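Local coordinates for protein CD1-2 antigen (Gallus gallus, PDB 3DBX) that probably binds lipid antigens and presents them at the cell surface, as other MHC class I-like CD1 proteins do, at residues 9-14 against 176-181; 50-53 against 57-60; 185-190 against 245-250. All coordinates share one frame; numbering follows the deposited sequence.

Interaction 1: 9-14 against 176-181; sequences ESQFFQ and MLHEEG
Gln11 and His178 are the residues whose CA atoms come nearest, 7.1 Å apart, where a type I turn from Glu9 to Phe12 runs past the last turns of helix 156-180. The imidazole of His178 bridges the gap. With CG anti to the backbone N (chi1 -167°), this ring leaves the helix and reaches the turn, and Ser10 and Gln11 take it from two directions. Ser10 comes in at the edge, near the ring plane, its OG 3.7 Å from His178 CD2. Gln11 lies over a face: its CG makes an off-centre CH-pi contact, 4.2 Å from the centroid of the His178 ring, and beyond it the extended chain brings NE2 over the same ring, with amide and imidazole planes 28° apart. The two segments thus meet through van der Waals and CH-pi packing. Ser10 O is buried by the contact with no partner in the model. Deeper in, Phe13 meets Phe170 and Tyr173 of the helix edge-to-face, and Leu177 packs on Trp56 and Leu35. This belongs to the MHC class I-like platform, in which a long helix lies across an antiparallel sheet, here at the entry to strand 12-21.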
ATOM      1  N   GLU A   9      -0.135  -3.556  15.499  1.00 74.90           N
ATOM      2  CA  GLU A   9      -0.075  -3.610  14.042  1.00 70.65           C
ATOM      3  C   GLU A   9       0.571  -4.936  13.681  1.00 67.33           C
ATOM      4  O   GLU A   9       0.330  -5.493  12.611  1.00 64.92           O
ATOM      5  CB  GLU A   9       0.766  -2.455  13.467  1.00 70.39           C
ATOM      6  CG  GLU A   9       0.012  -1.105  13.308  1.00 72.86           C
ATOM      7  CD  GLU A   9       0.812  -0.006  12.559  1.00 72.05           C
ATOM      8  OE1 GLU A   9       1.666  -0.325  11.697  1.00 72.63           O
ATOM      9  OE2 GLU A   9       0.561   1.192  12.820  1.00 75.16           O
ATOM     10  N   SER A  10       1.384  -5.445  14.605  1.00 66.96           N
ATOM     11  CA  SER A  10       2.147  -6.665  14.379  1.00 64.03           C
ATOM     12  C   SER A  10       1.299  -7.933  14.442  1.00 62.32           C
ATOM     13  O   SER A  10       1.747  -8.991  14.003  1.00 61.60           O
ATOM     14  CB  SER A  10       3.331  -6.755  15.336  1.00 66.43           C
ATOM     15  OG  SER A  10       4.398  -7.435  14.698  1.00 67.28           O
ATOM     16  N   GLN A  11       0.089  -7.823  14.992  1.00 61.05           N
ATOM     17  CA  GLN A  11      -0.868  -8.930  15.016  1.00 59.11           C
ATOM     18  C   GLN A  11      -2.102  -8.652  14.145  1.00 56.01           C
ATOM     19  O   GLN A  11      -3.237  -8.997  14.506  1.00 57.37           O
ATOM     20  CB  GLN A  11      -1.239  -9.271  16.466  1.00 63.70           C
ATOM     21  CG  GLN A  11      -0.030  -9.759  17.244  1.00 65.21           C
ATOM     22  CD  GLN A  11      -0.289  -9.928  18.712  1.00 71.41           C
ATOM     23  OE1 GLN A  11      -0.587  -8.966  19.424  1.00 74.44           O
ATOM     24  NE2 GLN A  11      -0.156 -11.160  19.186  1.00 72.72           N
ATOM     25  N   PHE A  12      -1.851  -8.014  12.999  1.00 50.57           N
ATOM     26  CA  PHE A  12      -2.877  -7.688  12.018  1.00 47.50           C
ATOM     27  C   PHE A  12      -2.520  -8.386  10.712  1.00 43.87           C
ATOM     28  O   PHE A  12      -1.578  -7.988   9.994  1.00 41.82           O
ATOM     29  CB  PHE A  12      -2.987  -6.160  11.827  1.00 47.27           C
ATOM     30  CG  PHE A  12      -4.179  -5.695  10.971  1.00 46.88           C
ATOM     31  CD1 PHE A  12      -5.273  -6.513  10.721  1.00 47.80           C
ATOM     32  CD2 PHE A  12      -4.206  -4.398  10.458  1.00 46.44           C
ATOM     33  CE1 PHE A  12      -6.365  -6.062   9.951  1.00 45.96           C
ATOM     34  CE2 PHE A  12      -5.290  -3.944   9.707  1.00 47.02           C
ATOM     35  CZ  PHE A  12      -6.368  -4.786   9.454  1.00 46.58           C
ATOM     36  N   PHE A  13      -3.278  -9.433  10.424  1.00 43.04           N
ATOM     37  CA  PHE A  13      -3.122 -10.241   9.220  1.00 40.71           C
ATOM     38  C   PHE A  13      -4.149  -9.828   8.165  1.00 38.74           C
ATOM     39  O   PHE A  13      -5.332  -9.768   8.458  1.00 39.75           O
ATOM     40  CB  PHE A  13      -3.326 -11.710   9.578  1.00 42.89           C
ATOM     41  CG  PHE A  13      -3.073 -12.641   8.447  1.00 43.80           C
ATOM     42  CD1 PHE A  13      -1.778 -12.795   7.930  1.00 44.34           C
ATOM     43  CD2 PHE A  13      -4.108 -13.364   7.885  1.00 46.46           C
ATOM     44  CE1 PHE A  13      -1.525 -13.668   6.871  1.00 43.04           C
ATOM     45  CE2 PHE A  13      -3.865 -14.233   6.815  1.00 46.42           C
ATOM     46  CZ  PHE A  13      -2.567 -14.389   6.324  1.00 44.12           C
ATOM     47  N   GLN A  14      -3.679  -9.536   6.953  1.00 35.82           N
ATOM     48  CA  GLN A  14      -4.531  -9.101   5.852  1.00 34.80           C
ATOM     49  C   GLN A  14      -4.223  -9.844   4.566  1.00 34.00           C
ATOM     50  O   GLN A  14      -3.079 -10.192   4.306  1.00 32.91           O
ATOM     51  CB  GLN A  14      -4.349  -7.608   5.591  1.00 33.71           C
ATOM     52  CG  GLN A  14      -4.842  -6.708   6.703  1.00 36.85           C
ATOM     53  CD  GLN A  14      -4.765  -5.243   6.299  1.00 38.33           C
ATOM     54  OE1 GLN A  14      -5.713  -4.695   5.752  1.00 36.45           O
ATOM     55  NE2 GLN A  14      -3.626  -4.615   6.556  1.00 38.61           N
ATOM     56  N   MET A 176       2.050 -17.761  15.781  1.00 60.86           N
ATOM     57  CA  MET A 176       3.259 -18.454  15.358  1.00 62.34           C
ATOM     58  C   MET A 176       4.180 -17.539  14.524  1.00 58.90           C
ATOM     59  O   MET A 176       5.404 -17.570  14.694  1.00 59.38           O
ATOM     60  CB  MET A 176       2.907 -19.768  14.644  1.00 63.37           C
ATOM     61  CG  MET A 176       2.148 -20.763  15.564  1.00 69.38           C
ATOM     62  SD  MET A 176       1.775 -22.436  14.948  1.00 73.20           S
ATOM     63  CE  MET A 176       3.201 -23.371  15.518  1.00 77.67           C
ATOM     64  N   LEU A 177       3.591 -16.694  13.677  1.00 55.69           N
ATOM     65  CA  LEU A 177       4.370 -15.793  12.821  1.00 53.32           C
ATOM     66  C   LEU A 177       5.020 -14.702  13.654  1.00 53.71           C
ATOM     67  O   LEU A 177       6.156 -14.301  13.401  1.00 53.78           O
ATOM     68  CB  LEU A 177       3.497 -15.148  11.746  1.00 50.04           C
ATOM     69  CG  LEU A 177       2.952 -15.972  10.566  1.00 50.06           C
ATOM     70  CD1 LEU A 177       2.025 -15.097   9.746  1.00 46.31           C
ATOM     71  CD2 LEU A 177       4.057 -16.573   9.697  1.00 51.18           C
ATOM     72  N   HIS A 178       4.270 -14.216  14.639  1.00 54.28           N
ATOM     73  CA  HIS A 178       4.734 -13.192  15.549  1.00 55.31           C
ATOM     74  C   HIS A 178       5.985 -13.665  16.309  1.00 57.62           C
ATOM     75  O   HIS A 178       6.933 -12.909  16.459  1.00 58.35           O
ATOM     76  CB  HIS A 178       3.599 -12.845  16.518  1.00 57.31           C
ATOM     77  CG  HIS A 178       3.837 -11.607  17.317  1.00 60.13           C
ATOM     78  ND1 HIS A 178       4.190 -11.639  18.650  1.00 67.64           N
ATOM     79  CD2 HIS A 178       3.770 -10.299  16.974  1.00 60.86           C
ATOM     80  CE1 HIS A 178       4.332 -10.400  19.097  1.00 69.42           C
ATOM     81  NE2 HIS A 178       4.077  -9.567  18.100  1.00 64.49           N
ATOM     82  N   GLU A 179       5.977 -14.916  16.767  1.00 59.03           N
ATOM     83  CA  GLU A 179       7.088 -15.542  17.489  1.00 61.27           C
ATOM     84  C   GLU A 179       8.377 -15.767  16.650  1.00 59.54           C
ATOM     85  O   GLU A 179       9.492 -15.749  17.187  1.00 61.52           O
ATOM     86  CB  GLU A 179       6.573 -16.850  18.133  1.00 64.22           C
ATOM     87  CG  GLU A 179       7.590 -17.964  18.375  1.00 67.61           C
ATOM     88  CD  GLU A 179       7.046 -19.088  19.261  1.00 73.27           C
ATOM     89  OE1 GLU A 179       6.243 -18.801  20.179  1.00 77.78           O
ATOM     90  OE2 GLU A 179       7.438 -20.263  19.063  1.00 77.40           O
ATOM     91  N   GLU A 180       8.205 -15.956  15.343  1.00 56.09           N
ATOM     92  CA  GLU A 180       9.268 -16.327  14.397  1.00 54.91           C
ATOM     93  C   GLU A 180       9.793 -15.126  13.603  1.00 51.11           C
ATOM     94  O   GLU A 180      10.896 -15.158  13.042  1.00 51.17           O
ATOM     95  CB  GLU A 180       8.678 -17.287  13.348  1.00 54.60           C
ATOM     96  CG  GLU A 180       8.333 -18.648  13.859  1.00 60.64           C
ATOM     97  CD  GLU A 180       9.561 -19.439  14.208  1.00 67.77           C
ATOM     98  OE1 GLU A 180      10.501 -19.462  13.379  1.00 70.32           O
ATOM     99  OE2 GLU A 180       9.589 -20.031  15.305  1.00 71.40           O
ATOM    100  N   GLY A 181       8.972 -14.090  13.509  1.00 46.29           N
ATOM    101  CA  GLY A 181       9.252 -13.038  12.551  1.00 42.55           C
ATOM    102  C   GLY A 181       9.708 -11.716  13.109  1.00 41.01           C
ATOM    103  O   GLY A 181       9.551 -10.692  12.436  1.00 37.96           O
TER

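Interaction 2: 50-53 against 57-60; sequences LNIC and VQEI. With NAG (2-acetamido-2-deoxy-beta-D-glucopyranose), chain D.
Asn51 ND2 is the polar atom to start from: it is bonded covalently to C1 of a NAG at 1.5 Å, the N-linked glycan of this edge strand. The acetamido oxygen O7 of the sugar lies 3.5 Å from Asn51 CB, and the sugar is also hydrogen-bonded to Asp44 OD1. One residue on, Ile52 sends its side chain the opposite way, into the loop at 57-60. There the meeting is mainly aliphatic. Ile52 CG2 presses on Val57 CG1 at 3.4 Å, tighter than usual for two methyl groups, and the same Val57 methyl also lies 3.8 Å from Ile52 CG1, so it sits against both branches of the isoleucine. Val57 delivers it by holding CG1 anti to its backbone N (chi1 164°). The outer end of Ile52 is partly covered as well, Ile52 CD1 resting 4.2 Å from CG of the exposed Gln58. Ile52 also packs on Met41 and Lys67, while Val57 leans on Ile40, so the pair is tied to strand 38-43 and helix 66-71. Having no directional bond, the pairing rests on close fit and on burying apolar surface, and the hydrophilic sugar is kept on the side of the strand facing away from this apolar patch.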
ATOM      1  N   LEU A  50       1.309 -20.057  -3.823  1.00 56.59           N
ATOM      2  CA  LEU A  50       1.671 -19.020  -2.866  1.00 53.68           C
ATOM      3  C   LEU A  50       3.173 -19.024  -2.630  1.00 54.23           C
ATOM      4  O   LEU A  50       3.703 -19.951  -2.022  1.00 56.55           O
ATOM      5  CB  LEU A  50       0.898 -19.208  -1.551  1.00 52.73           C
ATOM      6  CG  LEU A  50      -0.502 -18.594  -1.661  1.00 51.86           C
ATOM      7  CD1 LEU A  50      -1.514 -19.301  -0.793  1.00 54.92           C
ATOM      8  CD2 LEU A  50      -0.485 -17.109  -1.355  1.00 47.56           C
ATOM      9  N   ASN A  51       3.857 -18.015  -3.170  1.00 52.22           N
ATOM     10  CA  ASN A  51       5.269 -17.783  -2.874  1.00 52.87           C
ATOM     11  C   ASN A  51       5.383 -17.296  -1.429  1.00 50.35           C
ATOM     12  O   ASN A  51       4.612 -16.449  -1.002  1.00 46.57           O
ATOM     13  CB  ASN A  51       5.878 -16.731  -3.819  1.00 52.30           C
ATOM     14  CG  ASN A  51       6.339 -17.309  -5.150  1.00 57.87           C
ATOM     15  OD1 ASN A  51       5.811 -18.329  -5.617  1.00 58.08           O
ATOM     16  ND2 ASN A  51       7.342 -16.625  -5.779  1.00 61.44           N
ATOM     17  N   ILE A  52       6.324 -17.861  -0.680  1.00 52.11           N
ATOM     18  CA  ILE A  52       6.682 -17.363   0.649  1.00 51.26           C
ATOM     19  C   ILE A  52       7.848 -16.351   0.576  1.00 51.11           C
ATOM     20  O   ILE A  52       8.903 -16.656   0.001  1.00 53.98           O
ATOM     21  CB  ILE A  52       6.999 -18.525   1.583  1.00 54.14           C
ATOM     22  CG1 ILE A  52       5.691 -19.097   2.120  1.00 54.05           C
ATOM     23  CG2 ILE A  52       7.837 -18.058   2.741  1.00 53.35           C
ATOM     24  CD1 ILE A  52       5.567 -20.571   1.912  1.00 58.42           C
ATOM     25  N   CYS A  53       7.655 -15.172   1.180  1.00 48.57           N
ATOM     26  CA  CYS A  53       8.514 -14.014   0.959  1.00 48.57           C
ATOM     27  C   CYS A  53       9.658 -13.875   1.949  1.00 50.32           C
ATOM     28  O   CYS A  53      10.600 -13.117   1.702  1.00 51.15           O
ATOM     29  CB  CYS A  53       7.700 -12.728   1.023  1.00 46.30           C
ATOM     30  SG  CYS A  53       6.291 -12.615  -0.097  1.00 47.57           S
ATOM     31  N   VAL A  57       9.249 -17.505   7.394  1.00 59.79           N
ATOM     32  CA  VAL A  57       7.828 -17.829   7.140  1.00 60.33           C
ATOM     33  C   VAL A  57       7.487 -19.316   6.791  1.00 64.61           C
ATOM     34  O   VAL A  57       6.363 -19.781   7.061  1.00 64.75           O
ATOM     35  CB  VAL A  57       7.234 -16.882   6.036  1.00 57.63           C
ATOM     36  CG1 VAL A  57       5.916 -17.411   5.473  1.00 56.92           C
ATOM     37  CG2 VAL A  57       7.020 -15.471   6.564  1.00 55.53           C
ATOM     38  N   GLN A  58       8.452 -20.050   6.223  1.00 68.75           N
ATOM     39  CA  GLN A  58       8.184 -21.301   5.474  1.00 72.97           C
ATOM     40  C   GLN A  58       7.722 -22.522   6.289  1.00 76.76           C
ATOM     41  O   GLN A  58       6.580 -22.981   6.137  1.00 76.57           O
ATOM     42  CB  GLN A  58       9.413 -21.676   4.616  1.00 75.83           C
ATOM     43  CG  GLN A  58       9.103 -22.429   3.321  1.00 78.17           C
ATOM     44  CD  GLN A  58       8.840 -23.908   3.538  1.00 83.10           C
ATOM     45  OE1 GLN A  58       9.708 -24.656   4.010  1.00 86.13           O
ATOM     46  NE2 GLN A  58       7.636 -24.343   3.186  1.00 83.75           N
ATOM     47  N   GLU A  59       8.625 -23.051   7.121  1.00 80.84           N
ATOM     48  CA  GLU A  59       8.401 -24.303   7.859  1.00 85.72           C
ATOM     49  C   GLU A  59       7.571 -24.092   9.131  1.00 85.62           C
ATOM     50  O   GLU A  59       7.779 -24.767  10.146  1.00 88.78           O
ATOM     51  CB  GLU A  59       9.745 -24.969   8.204  1.00 89.86           C
ATOM     52  N   ILE A  60       6.637 -23.145   9.069  1.00 82.82           N
ATOM     53  CA  ILE A  60       5.789 -22.826  10.213  1.00 83.04           C
ATOM     54  C   ILE A  60       4.332 -23.155   9.880  1.00 82.88           C
ATOM     55  O   ILE A  60       3.722 -23.989  10.553  1.00 86.00           O
ATOM     56  CB  ILE A  60       6.005 -21.371  10.716  1.00 80.34           C
ATOM     57  CG1 ILE A  60       7.472 -21.166  11.135  1.00 81.67           C
ATOM     58  CG2 ILE A  60       5.098 -21.057  11.917  1.00 80.75           C
ATOM     59  CD1 ILE A  60       8.468 -21.029   9.981  1.00 80.72           C
TER
HETATM   60  C1  NAG D 511       7.696 -16.895  -7.174  1.00 67.19           C
HETATM   61  C2  NAG D 511       7.997 -15.571  -7.925  1.00 66.90           C
HETATM   62  C3  NAG D 511       8.585 -15.820  -9.322  1.00 72.69           C
HETATM   63  C4  NAG D 511       9.815 -16.734  -9.253  1.00 76.27           C
HETATM   64  C5  NAG D 511       9.485 -18.008  -8.456  1.00 76.88           C
HETATM   65  C6  NAG D 511      10.765 -18.778  -8.134  1.00 81.67           C
HETATM   66  C7  NAG D 511       6.306 -13.911  -7.140  1.00 61.49           C
HETATM   67  C8  NAG D 511       5.425 -12.798  -7.638  1.00 58.73           C
HETATM   68  N2  NAG D 511       6.832 -14.712  -8.085  1.00 65.25           N
HETATM   69  O3  NAG D 511       8.897 -14.583  -9.942  1.00 71.74           O
HETATM   70  O4  NAG D 511      10.309 -17.035 -10.553  1.00 81.50           O
HETATM   71  O5  NAG D 511       8.842 -17.743  -7.211  1.00 70.85           O
HETATM   72  O6  NAG D 511      10.494 -20.149  -7.928  1.00 85.28           O
HETATM   73  O7  NAG D 511       6.501 -14.046  -5.932  1.00 58.72           O

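Interaction 3: 185-190 against 245-250; sequences LERRVP and ADLTYQ
Arg187 grips a single backbone oxygen, Leu247 O, end-on with both terminal nitrogens. The NH2 bond is the shorter and straighter, 2.8 Å from Arg187 NH2 to Leu247 O with an N-H...O angle of 154°, and it lies in the carbonyl plane on a lone pair. Arg187 NH1, 3.0 Å from Leu247 O, comes from above that plane, 44° out of it, although the oxygen itself is nearly coplanar with the guanidinium. Beside the fork, Leu247 CG is brought close to Arg187 NH2 by the bond to its own carbonyl, and Thr248 CG2 meets the guanidinium edge 3.9 Å from Arg187 NH1. The arginine belongs to the linker that follows helix 182-185 and leads from the MHC-like platform into the immunoglobulin C1-set domain; Leu247 sits in the hairpin loop joining strands 236-243 and 249-257 of that domain. A bend at chi3 (51°) turns the guanidinium toward this loop, and Tyr215 adds a cation-pi contact. The loop has its own brace: Thr248 OG1 donates a short bond to Asp246 OD1, meeting it on the syn side, and is also hydrogen-bonded to Asn244. Farther out, Asp246 OD2 pairs with a basic side chain of the other protein chain in the assembly, probably beta-2-microglobulin.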
ATOM      1  N   LEU A 185       9.341  -7.791  12.046  1.00 36.62           N
ATOM      2  CA  LEU A 185       8.283  -7.138  12.833  1.00 37.77           C
ATOM      3  C   LEU A 185       8.776  -6.220  13.962  1.00 38.75           C
ATOM      4  O   LEU A 185       8.070  -5.258  14.316  1.00 38.92           O
ATOM      5  CB  LEU A 185       7.300  -8.175  13.376  1.00 40.23           C
ATOM      6  CG  LEU A 185       6.738  -9.152  12.330  1.00 41.59           C
ATOM      7  CD1 LEU A 185       6.099 -10.357  13.001  1.00 42.74           C
ATOM      8  CD2 LEU A 185       5.746  -8.439  11.406  1.00 41.87           C
ATOM      9  N   GLU A 186       9.959  -6.486  14.547  1.00 37.71           N
ATOM     10  CA  GLU A 186      10.502  -5.548  15.546  1.00 37.89           C
ATOM     11  C   GLU A 186      11.714  -4.706  15.112  1.00 35.37           C
ATOM     12  O   GLU A 186      12.410  -4.163  15.956  1.00 36.21           O
ATOM     13  CB  GLU A 186      10.783  -6.248  16.887  1.00 40.38           C
ATOM     14  CG  GLU A 186       9.547  -6.854  17.529  1.00 42.23           C
ATOM     15  CD  GLU A 186       9.850  -7.628  18.798  1.00 48.38           C
ATOM     16  OE1 GLU A 186      10.998  -7.559  19.342  1.00 52.13           O
ATOM     17  OE2 GLU A 186       8.903  -8.308  19.273  1.00 57.37           O
ATOM     18  N   ARG A 187      11.951  -4.604  13.810  1.00 33.35           N
ATOM     19  CA  ARG A 187      13.023  -3.802  13.266  1.00 31.90           C
ATOM     20  C   ARG A 187      12.631  -2.347  13.535  1.00 30.65           C
ATOM     21  O   ARG A 187      11.440  -2.003  13.496  1.00 28.42           O
ATOM     22  CB  ARG A 187      13.179  -4.058  11.751  1.00 32.27           C
ATOM     23  CG  ARG A 187      14.256  -3.176  11.054  1.00 30.74           C
ATOM     24  CD  ARG A 187      14.457  -3.548   9.546  1.00 33.34           C
ATOM     25  NE  ARG A 187      13.159  -3.569   8.860  1.00 33.67           N
ATOM     26  CZ  ARG A 187      12.741  -2.680   7.954  1.00 30.96           C
ATOM     27  NH1 ARG A 187      13.519  -1.700   7.533  1.00 31.71           N
ATOM     28  NH2 ARG A 187      11.543  -2.831   7.428  1.00 32.05           N
ATOM     29  N   ARG A 188      13.624  -1.517  13.856  1.00 29.81           N
ATOM     30  CA  ARG A 188      13.422  -0.073  14.105  1.00 29.94           C
ATOM     31  C   ARG A 188      14.567   0.636  13.423  1.00 28.11           C
ATOM     32  O   ARG A 188      15.739   0.330  13.697  1.00 28.93           O
ATOM     33  CB  ARG A 188      13.412   0.228  15.627  1.00 32.25           C
ATOM     34  CG  ARG A 188      12.349  -0.601  16.355  1.00 36.29           C
ATOM     35  CD  ARG A 188      12.264  -0.394  17.841  1.00 41.27           C
ATOM     36  NE  ARG A 188      13.360  -1.063  18.563  1.00 54.09           N
ATOM     37  CZ  ARG A 188      13.224  -1.805  19.666  1.00 58.27           C
ATOM     38  NH1 ARG A 188      12.015  -2.023  20.200  1.00 61.91           N
ATOM     39  NH2 ARG A 188      14.304  -2.343  20.231  1.00 57.77           N
ATOM     40  N   VAL A 189      14.239   1.561  12.516  1.00 25.57           N
ATOM     41  CA  VAL A 189      15.247   2.373  11.836  1.00 24.44           C
ATOM     42  C   VAL A 189      14.824   3.839  11.988  1.00 23.35           C
ATOM     43  O   VAL A 189      13.746   4.204  11.528  1.00 22.20           O
ATOM     44  CB  VAL A 189      15.271   2.081  10.313  1.00 24.59           C
ATOM     45  CG1 VAL A 189      16.288   2.940   9.692  1.00 25.19           C
ATOM     46  CG2 VAL A 189      15.610   0.588  10.047  1.00 25.15           C
ATOM     47  N   PRO A 190      15.601   4.654  12.739  1.00 23.24           N
ATOM     48  CA  PRO A 190      15.178   6.061  12.937  1.00 22.33           C
ATOM     49  C   PRO A 190      15.213   6.926  11.665  1.00 22.85           C
ATOM     50  O   PRO A 190      16.032   6.655  10.762  1.00 21.55           O
ATOM     51  CB  PRO A 190      16.137   6.586  14.016  1.00 24.28           C
ATOM     52  CG  PRO A 190      16.645   5.343  14.713  1.00 24.24           C
ATOM     53  CD  PRO A 190      16.755   4.311  13.563  1.00 24.40           C
ATOM     54  N   ALA A 245      11.910   0.887  -1.549  1.00 43.57           N
ATOM     55  CA  ALA A 245      11.997  -0.539  -1.859  1.00 46.56           C
ATOM     56  C   ALA A 245      12.473  -1.406  -0.688  1.00 45.89           C
ATOM     57  O   ALA A 245      12.216  -2.624  -0.659  1.00 48.35           O
ATOM     58  CB  ALA A 245      12.894  -0.774  -3.082  1.00 51.49           C
ATOM     59  N   ASP A 246      13.135  -0.792   0.286  1.00 42.80           N
ATOM     60  CA  ASP A 246      13.772  -1.557   1.381  1.00 43.15           C
ATOM     61  C   ASP A 246      12.916  -1.651   2.645  1.00 39.32           C
ATOM     62  O   ASP A 246      13.438  -1.810   3.743  1.00 37.85           O
ATOM     63  CB  ASP A 246      15.162  -0.967   1.704  1.00 42.94           C
ATOM     64  CG  ASP A 246      15.114   0.478   2.230  1.00 43.93           C
ATOM     65  OD1 ASP A 246      14.061   1.164   2.187  1.00 43.83           O
ATOM     66  OD2 ASP A 246      16.164   0.943   2.735  1.00 47.46           O
ATOM     67  N   LEU A 247      11.601  -1.525   2.486  1.00 38.12           N
ATOM     68  CA  LEU A 247      10.678  -1.414   3.607  1.00 35.64           C
ATOM     69  C   LEU A 247      11.135  -0.345   4.606  1.00 32.32           C
ATOM     70  O   LEU A 247      11.270  -0.628   5.792  1.00 31.90           O
ATOM     71  CB  LEU A 247      10.493  -2.774   4.327  1.00 37.19           C
ATOM     72  CG  LEU A 247       9.227  -2.973   5.164  1.00 37.19           C
ATOM     73  CD1 LEU A 247       7.982  -2.528   4.399  1.00 40.58           C
ATOM     74  CD2 LEU A 247       9.074  -4.415   5.588  1.00 38.96           C
ATOM     75  N   THR A 248      11.405   0.865   4.114  1.00 30.01           N
ATOM     76  CA  THR A 248      11.454   2.064   4.954  1.00 26.87           C
ATOM     77  C   THR A 248      10.485   3.096   4.315  1.00 26.52           C
ATOM     78  O   THR A 248       9.919   2.845   3.259  1.00 28.80           O
ATOM     79  CB  THR A 248      12.834   2.675   5.070  1.00 26.59           C
ATOM     80  OG1 THR A 248      13.303   2.999   3.775  1.00 29.38           O
ATOM     81  CG2 THR A 248      13.855   1.746   5.781  1.00 27.34           C
ATOM     82  N   TYR A 249      10.280   4.244   4.946  1.00 24.55           N
ATOM     83  CA  TYR A 249       9.289   5.202   4.442  1.00 25.05           C
ATOM     84  C   TYR A 249       9.880   6.613   4.391  1.00 24.35           C
ATOM     85  O   TYR A 249      10.925   6.846   4.950  1.00 23.37           O
ATOM     86  CB  TYR A 249       8.033   5.187   5.332  1.00 25.10           C
ATOM     87  CG  TYR A 249       7.279   3.863   5.298  1.00 26.88           C
ATOM     88  CD1 TYR A 249       6.319   3.615   4.313  1.00 25.65           C
ATOM     89  CD2 TYR A 249       7.551   2.864   6.238  1.00 25.47           C
ATOM     90  CE1 TYR A 249       5.633   2.422   4.279  1.00 31.30           C
ATOM     91  CE2 TYR A 249       6.868   1.638   6.205  1.00 28.42           C
ATOM     92  CZ  TYR A 249       5.923   1.431   5.218  1.00 29.92           C
ATOM     93  OH  TYR A 249       5.213   0.267   5.153  1.00 34.51           O
ATOM     94  N   GLN A 250       9.180   7.533   3.712  1.00 25.77           N
ATOM     95  CA  GLN A 250       9.587   8.907   3.521  1.00 25.73           C
ATOM     96  C   GLN A 250       8.318   9.790   3.554  1.00 26.72           C
ATOM     97  O   GLN A 250       7.276   9.366   3.129  1.00 26.08           O
ATOM     98  CB  GLN A 250      10.075   9.042   2.086  1.00 28.82           C
ATOM     99  CG  GLN A 250      11.495   9.266   1.996  1.00 31.87           C
ATOM    100  CD  GLN A 250      11.948   9.458   0.589  1.00 32.45           C
ATOM    101  OE1 GLN A 250      12.397   8.512  -0.074  1.00 35.73           O
ATOM    102  NE2 GLN A 250      11.881  10.686   0.130  1.00 34.07           N
TER

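How the interactions relate
Interactions 1 and 2 both belong to the MHC-like platform and reach the same sheet, 2 being nested in the chain between the segments of 1; Ile60 joins them by packing on Met176 and Glu180. Interaction 3 comes later and ties the platform's exit to the immunoglobulin domain, though Leu185 still rests on Ser10 and on the helix end at Leu177 and His178. Interaction 1 is a surface contact built on an imidazole against a serine and the aliphatic part of a glutamine, while interactions 2 and 3 are partly buried. Chemistry follows place: aliphatic packing between the sheet's edge strand and the loop that follows it in interaction 2, and a charged fork on a carbonyl where two domains meet in interaction 3.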